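Local atomic coordinates of insecticidal Delta-Endotoxin Cry8Ea1 (Bacillus Thuringiensis, PDB entry 3EB7), a protein that kills insect larvae that feed underground, probably by binding receptors on gut cells and inserting its helical domain into their membrane to form pores. Residues 196-201 against 258-263; 267-272 against 420-425; 104-109 against 157-162. All coordinates share one frame; numbering follows the deposited sequence.

Contact 1: 196-201 against 258-263; sequences SNAKQW and DSAPSF
Ala260 meets Ala198 methyl to methyl, CB to CB at 3.8 Å, and these small side chains let an extended loop lie close to the first turn of helix 198-220. Pro261 suits this extended, partly exposed loop because it has no N-H to satisfy. Water 1 accepts from Ala198 N and lies within bonding distance of Pro261 O, bridging the two. Ser262 stands next, its CB 3.5 Å from Ser196 O; its hydroxyl bonds with Thr265 OG1, as suits the N-cap of helix 263-270. Two helix starts lie side by side here, for the N-caps Asn197 and Ser262 have their CA atoms 4.7 Å apart. At the first, Asn197 and Gln200 form a capping box: Gln200 N gives a nearly straight bond of 2.8 Å to Asn197 OD1, while Gln200 OE1 accepts from both Ser196 N and Asn197 N, which fixes the amide's rotation. The pairing joins the helical bundle, which in Cry toxins is thought to form the pore, to the middle, lectin-like domain of a three-domain toxin. Phe263 then gives its backbone N-H to Ser196 O at 2.9 Å, the N lying well above the plane of that carbonyl. Its CG stands anti to the backbone N (chi1 -170°), and the side chain meets Trp201 at about a right angle. The two aromatics make an edge-to-face pair, planes at 65°, with Trp201 CD1 3.7 Å above the centre of the phenyl ring. Tyr204 adds a further edge-to-face partner, and the indole NE1 bonds to Glu267.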
ATOM      1  N   SER A 196      10.960 -21.307  10.820  1.00 22.16           N
ATOM      2  CA  SER A 196      12.364 -21.373  11.151  1.00 21.92           C
ATOM      3  C   SER A 196      13.261 -21.484   9.901  1.00 21.12           C
ATOM      4  O   SER A 196      14.452 -21.156   9.982  1.00 20.29           O
ATOM      5  CB  SER A 196      12.584 -22.574  12.051  1.00 22.60           C
ATOM      6  OG  SER A 196      12.257 -23.756  11.306  1.00 25.88           O
ATOM      7  N   ASN A 197      12.712 -21.928   8.756  1.00 19.31           N
ATOM      8  CA  ASN A 197      13.563 -22.104   7.564  1.00 18.68           C
ATOM      9  C   ASN A 197      13.255 -21.130   6.439  1.00 17.93           C
ATOM     10  O   ASN A 197      12.285 -20.381   6.492  1.00 17.18           O
ATOM     11  CB  ASN A 197      13.573 -23.572   7.063  1.00 18.60           C
ATOM     12  CG  ASN A 197      12.211 -24.014   6.561  1.00 21.59           C
ATOM     13  OD1 ASN A 197      11.455 -23.220   5.970  1.00 23.86           O
ATOM     14  ND2 ASN A 197      11.877 -25.272   6.793  1.00 21.82           N
ATOM     15  N   ALA A 198      14.078 -21.164   5.395  1.00 18.25           N
ATOM     16  CA  ALA A 198      13.966 -20.193   4.288  1.00 17.73           C
ATOM     17  C   ALA A 198      12.697 -20.378   3.437  1.00 17.40           C
ATOM     18  O   ALA A 198      12.151 -19.417   2.950  1.00 18.62           O
ATOM     19  CB  ALA A 198      15.254 -20.211   3.416  1.00 17.36           C
ATOM     20  N   LYS A 199      12.208 -21.602   3.306  1.00 18.00           N
ATOM     21  CA  LYS A 199      11.010 -21.889   2.552  1.00 18.12           C
ATOM     22  C   LYS A 199       9.840 -21.252   3.268  1.00 18.25           C
ATOM     23  O   LYS A 199       9.034 -20.558   2.645  1.00 18.51           O
ATOM     24  CB  LYS A 199      10.803 -23.398   2.444  1.00 18.58           C
ATOM     25  CG  LYS A 199       9.541 -23.856   1.707  1.00 20.74           C
ATOM     26  CD  LYS A 199       9.463 -25.360   1.739  1.00 26.40           C
ATOM     27  CE  LYS A 199       8.079 -25.882   1.288  1.00 32.61           C
ATOM     28  NZ  LYS A 199       8.097 -26.421  -0.093  1.00 33.81           N
ATOM     29  N   GLN A 200       9.752 -21.467   4.583  1.00 17.97           N
ATOM     30  CA  GLN A 200       8.750 -20.793   5.394  1.00 17.29           C
ATOM     31  C   GLN A 200       8.851 -19.276   5.278  1.00 17.52           C
ATOM     32  O   GLN A 200       7.852 -18.603   5.200  1.00 17.81           O
ATOM     33  CB  GLN A 200       8.918 -21.217   6.829  1.00 17.86           C
ATOM     34  CG  GLN A 200       8.431 -22.664   7.073  1.00 19.65           C
ATOM     35  CD  GLN A 200       8.840 -23.189   8.426  1.00 20.60           C
ATOM     36  OE1 GLN A 200       9.858 -22.792   8.980  1.00 23.56           O
ATOM     37  NE2 GLN A 200       8.055 -24.109   8.958  1.00 22.87           N
ATOM     38  N   TRP A 201      10.066 -18.724   5.247  1.00 17.43           N
ATOM     39  CA  TRP A 201      10.182 -17.286   5.062  1.00 17.07           C
ATOM     40  C   TRP A 201       9.510 -16.812   3.736  1.00 16.96           C
ATOM     41  O   TRP A 201       8.774 -15.834   3.724  1.00 15.98           O
ATOM     42  CB  TRP A 201      11.634 -16.826   5.183  1.00 15.60           C
ATOM     43  CG  TRP A 201      11.664 -15.339   5.214  1.00 16.41           C
ATOM     44  CD1 TRP A 201      11.642 -14.534   6.319  1.00 12.92           C
ATOM     45  CD2 TRP A 201      11.691 -14.462   4.069  1.00 14.48           C
ATOM     46  NE1 TRP A 201      11.635 -13.216   5.925  1.00 13.93           N
ATOM     47  CE2 TRP A 201      11.688 -13.148   4.557  1.00 13.71           C
ATOM     48  CE3 TRP A 201      11.728 -14.677   2.682  1.00 14.57           C
ATOM     49  CZ2 TRP A 201      11.717 -12.037   3.712  1.00 15.94           C
ATOM     50  CZ3 TRP A 201      11.741 -13.571   1.828  1.00 14.00           C
ATOM     51  CH2 TRP A 201      11.741 -12.271   2.348  1.00 15.16           C
ATOM     52  N   ASP A 258      16.767 -24.781  -0.259  1.00 25.92           N
ATOM     53  CA  ASP A 258      17.109 -26.129   0.220  1.00 26.94           C
ATOM     54  C   ASP A 258      18.292 -26.048   1.159  1.00 26.92           C
ATOM     55  O   ASP A 258      18.417 -26.852   2.074  1.00 26.81           O
ATOM     56  CB  ASP A 258      17.535 -27.022  -0.955  1.00 27.00           C
ATOM     57  CG  ASP A 258      16.356 -27.594  -1.734  1.00 29.69           C
ATOM     58  OD1 ASP A 258      15.181 -27.475  -1.275  1.00 27.64           O
ATOM     59  OD2 ASP A 258      16.645 -28.173  -2.825  1.00 31.25           O
ATOM     60  N   SER A 259      19.210 -25.124   0.886  1.00 26.85           N
ATOM     61  CA  SER A 259      20.345 -24.949   1.787  1.00 27.28           C
ATOM     62  C   SER A 259      20.658 -23.467   1.939  1.00 26.14           C
ATOM     63  O   SER A 259      21.429 -22.901   1.192  1.00 26.03           O
ATOM     64  CB  SER A 259      21.535 -25.777   1.317  1.00 27.83           C
ATOM     65  OG  SER A 259      22.564 -25.774   2.287  1.00 31.64           O
ATOM     66  N   ALA A 260      20.010 -22.839   2.917  1.00 25.48           N
ATOM     67  CA  ALA A 260      19.996 -21.384   3.030  1.00 24.38           C
ATOM     68  C   ALA A 260      19.873 -21.017   4.509  1.00 23.29           C
ATOM     69  O   ALA A 260      19.594 -21.887   5.304  1.00 23.06           O
ATOM     70  CB  ALA A 260      18.839 -20.837   2.258  1.00 23.83           C
ATOM     71  N   PRO A 261      20.088 -19.729   4.871  1.00 22.79           N
ATOM     72  CA  PRO A 261      19.960 -19.282   6.277  1.00 22.76           C
ATOM     73  C   PRO A 261      18.533 -19.446   6.880  1.00 21.52           C
ATOM     74  O   PRO A 261      17.553 -19.600   6.164  1.00 22.42           O
ATOM     75  CB  PRO A 261      20.338 -17.783   6.215  1.00 21.90           C
ATOM     76  CG  PRO A 261      20.976 -17.585   4.937  1.00 23.15           C
ATOM     77  CD  PRO A 261      20.504 -18.626   3.989  1.00 22.41           C
ATOM     78  N   SER A 262      18.443 -19.383   8.189  1.00 20.74           N
ATOM     79  CA  SER A 262      17.189 -19.471   8.898  1.00 20.18           C
ATOM     80  C   SER A 262      16.248 -18.354   8.483  1.00 19.46           C
ATOM     81  O   SER A 262      16.681 -17.357   7.886  1.00 19.53           O
ATOM     82  CB  SER A 262      17.445 -19.323  10.386  1.00 19.51           C
ATOM     83  OG  SER A 262      17.952 -18.023  10.616  1.00 18.33           O
ATOM     84  N   PHE A 263      14.968 -18.563   8.808  1.00 19.24           N
ATOM     85  CA  PHE A 263      13.919 -17.557   8.791  1.00 18.73           C
ATOM     86  C   PHE A 263      14.374 -16.176   9.322  1.00 18.79           C
ATOM     87  O   PHE A 263      14.260 -15.152   8.598  1.00 17.85           O
ATOM     88  CB  PHE A 263      12.721 -18.029   9.625  1.00 17.09           C
ATOM     89  CG  PHE A 263      11.491 -17.152   9.470  1.00 17.53           C
ATOM     90  CD1 PHE A 263      10.452 -17.538   8.617  1.00 15.33           C
ATOM     91  CD2 PHE A 263      11.378 -15.939  10.150  1.00 16.35           C
ATOM     92  CE1 PHE A 263       9.330 -16.738   8.456  1.00 14.64           C
ATOM     93  CE2 PHE A 263      10.259 -15.120   9.992  1.00 15.60           C
ATOM     94  CZ  PHE A 263       9.227 -15.526   9.146  1.00 16.35           C
TER
HETATM   95  O   HOH W   1      16.646 -22.383   5.745  1.00 20.77           O

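Contact 2: 267-272 against 420-425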
ATOM      1  N   GLU A 267      14.726 -12.564   7.415  1.00 17.32           N
ATOM      2  CA  GLU A 267      13.905 -11.417   7.790  1.00 19.62           C
ATOM      3  C   GLU A 267      14.786 -10.206   8.138  1.00 20.59           C
ATOM      4  O   GLU A 267      14.504  -9.087   7.738  1.00 21.42           O
ATOM      5  CB  GLU A 267      12.949 -11.763   8.949  1.00 19.21           C
ATOM      6  CG  GLU A 267      11.972 -10.647   9.325  1.00 20.35           C
ATOM      7  CD  GLU A 267      10.860 -10.356   8.257  1.00 23.20           C
ATOM      8  OE1 GLU A 267      10.687 -11.124   7.283  1.00 25.04           O
ATOM      9  OE2 GLU A 267      10.129  -9.347   8.407  1.00 22.74           O
ATOM     10  N   SER A 268      15.884 -10.439   8.832  1.00 21.80           N
ATOM     11  CA  SER A 268      16.770  -9.336   9.187  1.00 23.45           C
ATOM     12  C   SER A 268      17.754  -8.912   8.052  1.00 23.42           C
ATOM     13  O   SER A 268      18.367  -7.850   8.116  1.00 23.29           O
ATOM     14  CB  SER A 268      17.457  -9.641  10.528  1.00 23.41           C
ATOM     15  OG  SER A 268      18.687 -10.262  10.279  1.00 26.68           O
ATOM     16  N   THR A 269      17.844  -9.702   6.982  1.00 23.75           N
ATOM     17  CA  THR A 269      18.732  -9.380   5.861  1.00 23.31           C
ATOM     18  C   THR A 269      17.997  -8.947   4.576  1.00 23.35           C
ATOM     19  O   THR A 269      18.442  -7.988   3.915  1.00 23.75           O
ATOM     20  CB  THR A 269      19.678 -10.559   5.523  1.00 24.01           C
ATOM     21  OG1 THR A 269      20.257 -11.103   6.721  1.00 24.40           O
ATOM     22  CG2 THR A 269      20.759 -10.135   4.592  1.00 24.18           C
ATOM     23  N   PHE A 270      16.909  -9.643   4.209  1.00 21.81           N
ATOM     24  CA  PHE A 270      16.146  -9.291   3.012  1.00 20.83           C
ATOM     25  C   PHE A 270      15.316  -7.999   3.137  1.00 21.45           C
ATOM     26  O   PHE A 270      15.066  -7.313   2.133  1.00 21.16           O
ATOM     27  CB  PHE A 270      15.203 -10.409   2.623  1.00 20.76           C
ATOM     28  CG  PHE A 270      15.824 -11.485   1.777  1.00 20.08           C
ATOM     29  CD1 PHE A 270      15.267 -12.758   1.762  1.00 19.80           C
ATOM     30  CD2 PHE A 270      16.943 -11.239   0.991  1.00 19.12           C
ATOM     31  CE1 PHE A 270      15.788 -13.762   0.957  1.00 20.07           C
ATOM     32  CE2 PHE A 270      17.476 -12.243   0.162  1.00 20.59           C
ATOM     33  CZ  PHE A 270      16.913 -13.496   0.148  1.00 20.33           C
ATOM     34  N   ILE A 271      14.883  -7.705   4.362  1.00 20.19           N
ATOM     35  CA  ILE A 271      14.027  -6.596   4.694  1.00 19.97           C
ATOM     36  C   ILE A 271      14.914  -5.467   5.251  1.00 20.79           C
ATOM     37  O   ILE A 271      15.766  -5.690   6.108  1.00 20.18           O
ATOM     38  CB  ILE A 271      12.919  -7.024   5.728  1.00 19.92           C
ATOM     39  CG1 ILE A 271      12.130  -8.230   5.202  1.00 18.53           C
ATOM     40  CG2 ILE A 271      11.912  -5.875   6.054  1.00 19.61           C
ATOM     41  CD1 ILE A 271      11.566  -8.051   3.796  1.00 16.72           C
ATOM     42  N   ARG A 272      14.697  -4.270   4.721  1.00 20.46           N
ATOM     43  CA  ARG A 272      15.462  -3.106   5.072  1.00 21.80           C
ATOM     44  C   ARG A 272      15.090  -2.699   6.476  1.00 21.73           C
ATOM     45  O   ARG A 272      13.906  -2.694   6.816  1.00 21.68           O
ATOM     46  CB  ARG A 272      15.087  -1.935   4.142  1.00 20.50           C
ATOM     47  CG  ARG A 272      15.728  -1.987   2.780  1.00 23.88           C
ATOM     48  CD  ARG A 272      16.261  -0.576   2.444  1.00 24.87           C
ATOM     49  NE  ARG A 272      15.284   0.076   1.629  1.00 21.02           N
ATOM     50  CZ  ARG A 272      15.304   1.353   1.266  1.00 20.23           C
ATOM     51  NH1 ARG A 272      16.260   2.187   1.655  1.00 14.61           N
ATOM     52  NH2 ARG A 272      14.329   1.780   0.478  1.00 17.20           N
ATOM     53  N   THR A 420      17.934  -5.980  -1.884  1.00 18.20           N
ATOM     54  CA  THR A 420      18.732  -6.636  -0.843  1.00 18.40           C
ATOM     55  C   THR A 420      19.208  -7.994  -1.360  1.00 18.80           C
ATOM     56  O   THR A 420      18.796  -8.433  -2.432  1.00 18.80           O
ATOM     57  CB  THR A 420      17.945  -6.810   0.447  1.00 18.03           C
ATOM     58  OG1 THR A 420      16.777  -7.612   0.178  1.00 18.28           O
ATOM     59  CG2 THR A 420      17.523  -5.427   0.960  1.00 17.20           C
ATOM     60  N   PHE A 421      20.071  -8.670  -0.613  1.00 19.02           N
ATOM     61  CA  PHE A 421      20.784  -9.793  -1.190  1.00 19.55           C
ATOM     62  C   PHE A 421      21.323 -10.687  -0.083  1.00 20.59           C
ATOM     63  O   PHE A 421      21.629 -10.194   1.006  1.00 21.68           O
ATOM     64  CB  PHE A 421      21.907  -9.215  -2.086  1.00 19.45           C
ATOM     65  CG  PHE A 421      22.673 -10.225  -2.906  1.00 17.94           C
ATOM     66  CD1 PHE A 421      22.188 -10.678  -4.122  1.00 19.09           C
ATOM     67  CD2 PHE A 421      23.934 -10.641  -2.505  1.00 16.86           C
ATOM     68  CE1 PHE A 421      22.916 -11.622  -4.891  1.00 17.34           C
ATOM     69  CE2 PHE A 421      24.671 -11.563  -3.270  1.00 16.48           C
ATOM     70  CZ  PHE A 421      24.164 -12.052  -4.460  1.00 16.69           C
ATOM     71  N   ILE A 422      21.381 -11.999  -0.341  1.00 20.63           N
ATOM     72  CA  ILE A 422      22.201 -12.925   0.440  1.00 20.68           C
ATOM     73  C   ILE A 422      23.119 -13.666  -0.527  1.00 21.20           C
ATOM     74  O   ILE A 422      22.824 -13.744  -1.718  1.00 20.18           O
ATOM     75  CB  ILE A 422      21.348 -13.979   1.246  1.00 20.53           C
ATOM     76  CG1 ILE A 422      20.545 -14.875   0.293  1.00 19.23           C
ATOM     77  CG2 ILE A 422      20.438 -13.295   2.233  1.00 20.60           C
ATOM     78  CD1 ILE A 422      19.706 -15.967   0.958  1.00 21.21           C
ATOM     79  N   ARG A 423      24.201 -14.231   0.009  1.00 22.95           N
ATOM     80  CA  ARG A 423      25.187 -15.051  -0.709  1.00 24.52           C
ATOM     81  C   ARG A 423      24.988 -16.523  -0.378  1.00 26.07           C
ATOM     82  O   ARG A 423      24.485 -16.842   0.694  1.00 25.89           O
ATOM     83  CB  ARG A 423      26.607 -14.681  -0.262  1.00 24.42           C
ATOM     84  CG  ARG A 423      27.351 -13.677  -1.166  1.00 26.81           C
ATOM     85  CD  ARG A 423      27.657 -14.308  -2.493  1.00 30.47           C
ATOM     86  NE  ARG A 423      29.054 -14.188  -2.839  1.00 31.74           N
ATOM     87  CZ  ARG A 423      29.667 -14.853  -3.816  1.00 30.70           C
ATOM     88  NH1 ARG A 423      29.024 -15.728  -4.605  1.00 26.46           N
ATOM     89  NH2 ARG A 423      30.960 -14.623  -3.981  1.00 30.75           N
ATOM     90  N   ASN A 424      25.424 -17.414  -1.287  1.00 27.42           N
ATOM     91  CA  ASN A 424      25.397 -18.878  -1.091  1.00 28.12           C
ATOM     92  C   ASN A 424      24.196 -19.365  -0.328  1.00 27.26           C
ATOM     93  O   ASN A 424      24.341 -19.714   0.852  1.00 27.93           O
ATOM     94  CB  ASN A 424      26.619 -19.391  -0.317  1.00 29.82           C
ATOM     95  CG  ASN A 424      27.905 -18.761  -0.752  1.00 32.24           C
ATOM     96  OD1 ASN A 424      28.812 -18.584   0.082  1.00 37.54           O
ATOM     97  ND2 ASN A 424      28.019 -18.420  -2.042  1.00 33.31           N
ATOM     98  N   PRO A 425      23.024 -19.422  -0.991  1.00 25.93           N
ATOM     99  CA  PRO A 425      22.842 -19.119  -2.426  1.00 25.12           C
ATOM    100  C   PRO A 425      22.755 -17.596  -2.743  1.00 24.11           C
ATOM    101  O   PRO A 425      22.320 -16.816  -1.891  1.00 23.95           O
ATOM    102  CB  PRO A 425      21.539 -19.829  -2.750  1.00 24.45           C
ATOM    103  CG  PRO A 425      20.767 -19.757  -1.468  1.00 24.92           C
ATOM    104  CD  PRO A 425      21.765 -19.802  -0.341  1.00 25.53           C
TER
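Thr269 reaches strand 414-422 with its methyl: CG2, anti to the backbone N, lies 3.7 Å from Phe421 O and 4.0 Å from Ile422 CG2, the side chains of Thr269 and Ile422 crossing at about a right angle. A threonine suits this part of helix 263-270 because its two branches divide the work. OG1 turns back to bond the carbonyl of Thr265 within the helix, and the methyl is left for the strand. Phe270 supplies the larger part of this segment's surface, through both ring and backbone. Its carbonyl O accepts a short bond, 2.6 Å, from Thr420 OG1, the hydroxyl approaching with a C=O...donor angle of 114° and tilted 22° from the carbonyl plane. Thr420 OG1 stands between its own backbone N and carbonyl carbon (chi1 60°), and this brings the hydroxyl to the Phe270 carbonyl. The Phe270 ring slants across the branched side chain of Ile422: CE2 lies 3.8 Å from CG2, and CZ is the same distance from CD1. Val429 and Pro246 also pack against this ring. Arg272, further along, brushes Thr420 CG2 with its CG at 4.3 Å, a looser touch; its guanidinium goes on to salt bridges with Asp278 and Glu241 and a cation-pi contact with Tyr418. Here a short helix packs on an outermost strand of the three-stranded antiparallel sheet 241-243, 427-434 and 414-422, as in the middle domain of Cry toxins, whose three sheets form a beta prism and one of which includes a short helix.

Contact 3: 104-109 against 157-162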
ATOM      1  N   ASP A 104     -37.319   4.710  -5.535  1.00 42.21           N
ATOM      2  CA  ASP A 104     -36.644   3.549  -6.075  1.00 41.83           C
ATOM      3  C   ASP A 104     -35.188   3.457  -5.654  1.00 40.38           C
ATOM      4  O   ASP A 104     -34.744   2.401  -5.202  1.00 39.97           O
ATOM      5  CB  ASP A 104     -36.722   3.542  -7.596  1.00 42.98           C
ATOM      6  CG  ASP A 104     -36.570   2.137  -8.190  1.00 46.74           C
ATOM      7  OD1 ASP A 104     -36.416   2.041  -9.435  1.00 52.56           O
ATOM      8  OD2 ASP A 104     -36.608   1.127  -7.440  1.00 49.58           O
ATOM      9  N   VAL A 105     -34.453   4.553  -5.833  1.00 39.02           N
ATOM     10  CA  VAL A 105     -33.044   4.646  -5.455  1.00 37.85           C
ATOM     11  C   VAL A 105     -32.870   4.529  -3.938  1.00 38.06           C
ATOM     12  O   VAL A 105     -31.984   3.826  -3.470  1.00 38.34           O
ATOM     13  CB  VAL A 105     -32.352   5.937  -6.032  1.00 38.01           C
ATOM     14  CG1 VAL A 105     -32.924   7.216  -5.443  1.00 35.96           C
ATOM     15  CG2 VAL A 105     -30.849   5.895  -5.850  1.00 36.40           C
ATOM     16  N   ARG A 106     -33.726   5.197  -3.175  1.00 37.71           N
ATOM     17  CA  ARG A 106     -33.678   5.125  -1.727  1.00 37.87           C
ATOM     18  C   ARG A 106     -33.920   3.674  -1.268  1.00 36.95           C
ATOM     19  O   ARG A 106     -33.194   3.136  -0.429  1.00 36.52           O
ATOM     20  CB  ARG A 106     -34.737   6.057  -1.157  1.00 37.82           C
ATOM     21  CG  ARG A 106     -34.727   6.208   0.329  1.00 41.89           C
ATOM     22  CD  ARG A 106     -36.095   6.666   0.865  1.00 48.87           C
ATOM     23  NE  ARG A 106     -36.619   7.809   0.113  1.00 53.32           N
ATOM     24  CZ  ARG A 106     -37.912   8.082  -0.041  1.00 56.37           C
ATOM     25  NH1 ARG A 106     -38.838   7.290   0.510  1.00 56.48           N
ATOM     26  NH2 ARG A 106     -38.280   9.150  -0.756  1.00 56.95           N
ATOM     27  N   ASN A 107     -34.945   3.053  -1.849  1.00 36.47           N
ATOM     28  CA  ASN A 107     -35.316   1.673  -1.568  1.00 36.23           C
ATOM     29  C   ASN A 107     -34.201   0.658  -1.914  1.00 34.44           C
ATOM     30  O   ASN A 107     -33.966  -0.278  -1.173  1.00 34.50           O
ATOM     31  CB  ASN A 107     -36.672   1.380  -2.261  1.00 37.65           C
ATOM     32  CG  ASN A 107     -36.950  -0.115  -2.473  1.00 41.46           C
ATOM     33  OD1 ASN A 107     -37.122  -0.885  -1.511  1.00 44.18           O
ATOM     34  ND2 ASN A 107     -37.046  -0.521  -3.753  1.00 47.21           N
ATOM     35  N   ARG A 108     -33.481   0.871  -3.009  1.00 33.24           N
ATOM     36  CA  ARG A 108     -32.422  -0.057  -3.410  1.00 32.37           C
ATOM     37  C   ARG A 108     -31.231   0.029  -2.442  1.00 31.21           C
ATOM     38  O   ARG A 108     -30.583  -0.970  -2.159  1.00 29.96           O
ATOM     39  CB  ARG A 108     -31.936   0.226  -4.847  1.00 32.33           C
ATOM     40  CG  ARG A 108     -32.932  -0.046  -5.952  1.00 34.18           C
ATOM     41  CD  ARG A 108     -33.289  -1.502  -6.027  1.00 37.35           C
ATOM     42  NE  ARG A 108     -34.417  -1.725  -6.937  1.00 40.82           N
ATOM     43  CZ  ARG A 108     -35.238  -2.783  -6.876  1.00 41.90           C
ATOM     44  NH1 ARG A 108     -35.059  -3.733  -5.953  1.00 38.31           N
ATOM     45  NH2 ARG A 108     -36.240  -2.895  -7.752  1.00 42.09           N
ATOM     46  N   PHE A 109     -30.957   1.255  -1.989  1.00 30.30           N
ATOM     47  CA  PHE A 109     -29.882   1.601  -1.096  1.00 30.09           C
ATOM     48  C   PHE A 109     -30.135   0.971   0.268  1.00 29.56           C
ATOM     49  O   PHE A 109     -29.213   0.437   0.887  1.00 28.75           O
ATOM     50  CB  PHE A 109     -29.780   3.145  -0.973  1.00 30.64           C
ATOM     51  CG  PHE A 109     -29.054   3.602   0.266  1.00 33.33           C
ATOM     52  CD1 PHE A 109     -27.681   3.872   0.228  1.00 35.22           C
ATOM     53  CD2 PHE A 109     -29.742   3.728   1.495  1.00 33.61           C
ATOM     54  CE1 PHE A 109     -27.000   4.246   1.400  1.00 34.88           C
ATOM     55  CE2 PHE A 109     -29.086   4.098   2.648  1.00 32.54           C
ATOM     56  CZ  PHE A 109     -27.701   4.351   2.610  1.00 33.87           C
ATOM     57  N   TRP A 157     -32.776  12.487  -1.553  1.00 38.86           N
ATOM     58  CA  TRP A 157     -33.729  11.379  -1.598  1.00 38.97           C
ATOM     59  C   TRP A 157     -34.781  11.474  -0.514  1.00 39.52           C
ATOM     60  O   TRP A 157     -35.615  10.573  -0.389  1.00 39.89           O
ATOM     61  CB  TRP A 157     -33.047  10.017  -1.440  1.00 38.41           C
ATOM     62  CG  TRP A 157     -31.945   9.717  -2.415  1.00 38.43           C
ATOM     63  CD1 TRP A 157     -31.755  10.272  -3.665  1.00 37.41           C
ATOM     64  CD2 TRP A 157     -30.885   8.764  -2.238  1.00 36.45           C
ATOM     65  NE1 TRP A 157     -30.643   9.719  -4.261  1.00 36.85           N
ATOM     66  CE2 TRP A 157     -30.095   8.791  -3.411  1.00 37.02           C
ATOM     67  CE3 TRP A 157     -30.539   7.882  -1.210  1.00 36.69           C
ATOM     68  CZ2 TRP A 157     -28.966   7.983  -3.570  1.00 37.95           C
ATOM     69  CZ3 TRP A 157     -29.426   7.074  -1.365  1.00 36.91           C
ATOM     70  CH2 TRP A 157     -28.642   7.136  -2.535  1.00 38.47           C
ATOM     71  N   GLY A 158     -34.730  12.530   0.294  1.00 39.59           N
ATOM     72  CA  GLY A 158     -35.745  12.731   1.324  1.00 39.21           C
ATOM     73  C   GLY A 158     -35.565  11.980   2.642  1.00 39.23           C
ATOM     74  O   GLY A 158     -36.548  11.750   3.392  1.00 39.29           O
ATOM     75  N   PHE A 159     -34.328  11.606   2.955  1.00 38.03           N
ATOM     76  CA  PHE A 159     -34.057  11.113   4.295  1.00 37.41           C
ATOM     77  C   PHE A 159     -34.179  12.275   5.267  1.00 37.20           C
ATOM     78  O   PHE A 159     -33.912  13.428   4.908  1.00 37.03           O
ATOM     79  CB  PHE A 159     -32.677  10.474   4.409  1.00 37.22           C
ATOM     80  CG  PHE A 159     -32.599   9.092   3.839  1.00 37.66           C
ATOM     81  CD1 PHE A 159     -31.706   8.809   2.804  1.00 39.06           C
ATOM     82  CD2 PHE A 159     -33.394   8.064   4.346  1.00 38.37           C
ATOM     83  CE1 PHE A 159     -31.600   7.527   2.260  1.00 39.72           C
ATOM     84  CE2 PHE A 159     -33.304   6.763   3.817  1.00 41.14           C
ATOM     85  CZ  PHE A 159     -32.406   6.493   2.767  1.00 40.17           C
ATOM     86  N   SER A 160     -34.616  11.971   6.489  1.00 36.77           N
ATOM     87  CA  SER A 160     -34.629  12.963   7.547  1.00 36.42           C
ATOM     88  C   SER A 160     -33.209  13.182   8.037  1.00 36.28           C
ATOM     89  O   SER A 160     -32.298  12.370   7.782  1.00 36.02           O
ATOM     90  CB  SER A 160     -35.561  12.546   8.697  1.00 36.24           C
ATOM     91  OG  SER A 160     -35.175  11.318   9.284  1.00 35.55           O
ATOM     92  N   THR A 161     -33.028  14.296   8.725  1.00 35.71           N
ATOM     93  CA  THR A 161     -31.780  14.593   9.393  1.00 35.49           C
ATOM     94  C   THR A 161     -31.406  13.475  10.370  1.00 33.81           C
ATOM     95  O   THR A 161     -30.279  13.077  10.433  1.00 33.59           O
ATOM     96  CB  THR A 161     -31.827  15.995  10.051  1.00 35.90           C
ATOM     97  OG1 THR A 161     -31.994  16.990   9.014  1.00 36.61           O
ATOM     98  CG2 THR A 161     -30.508  16.288  10.824  1.00 37.80           C
ATOM     99  N   THR A 162     -32.365  12.951  11.104  1.00 33.42           N
ATOM    100  CA  THR A 162     -32.116  11.792  11.974  1.00 33.37           C
ATOM    101  C   THR A 162     -31.548  10.543  11.233  1.00 32.20           C
ATOM    102  O   THR A 162     -30.521  10.023  11.642  1.00 32.06           O
ATOM    103  CB  THR A 162     -33.378  11.452  12.848  1.00 33.79           C
ATOM    104  OG1 THR A 162     -33.740  12.606  13.622  1.00 34.98           O
ATOM    105  CG2 THR A 162     -33.106  10.300  13.802  1.00 34.14           C
TER
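Val105 and Trp157 make the tight part of this contact. Val105 CG1 sits over one face of the indole, 3.7 Å from the centroid of its five-membered ring and 14° off the normal, a CH-pi contact, while CG2 covers Trp157 CZ2 at 3.6 Å. One turn on, Phe109 takes the indole edge toward its own face in an offset edge-to-face pair, planes at 60°, with Trp157 CZ3 3.9 Å from Phe109 CG. Broad flat side chains suit the buried places of Phe109 and Trp157. Phe159, partly exposed, completes the aromatic cluster, its CZ 4.0 Å from Phe109 CD2.

The outer side is more polar and partly exposed, and fewer atoms meet there. Arg106 slides its chain past Phe159, CG touching CZ at 3.4 Å, then bends at chi3 (-49°), which sets NE near Trp157 O. NE donates to that oxygen at 3.0 Å, and NH2 adds a weak bond. Gly158 follows, exposed, with backbone angles at which a side chain would jam against Trp157 O.

In the helical bundle the contact ties helix 99-119 to the turn leading into helix 161-191; from helix 65-93 Trp92 meets the indole edge to face and Tyr85 touches it, and Leu146 and Ala150 of helix 133-153 border Phe109.

Contact 3 comes first along the chain, then contact 1, then contact 2, with no overlap. Contact 3 lies wholly in the N-terminal helical domain, contact 2 in the middle domain, and contact 1 bridges the two. Contacts 1 and 2 are neighbours, centres 11 Å apart, sharing helix 263-270, and the ring of Trp201 in contact 1 packs on Phe270 of contact 2. Interdomain contact thus continues into the packing of the middle domain's sheet. Contact 3 lies about 56 Å from both, between centres, on the opposite side of the chain's centre. Helices 161-191 and 198-220, consecutive in the chain, connect that end of the bundle to the domain interface.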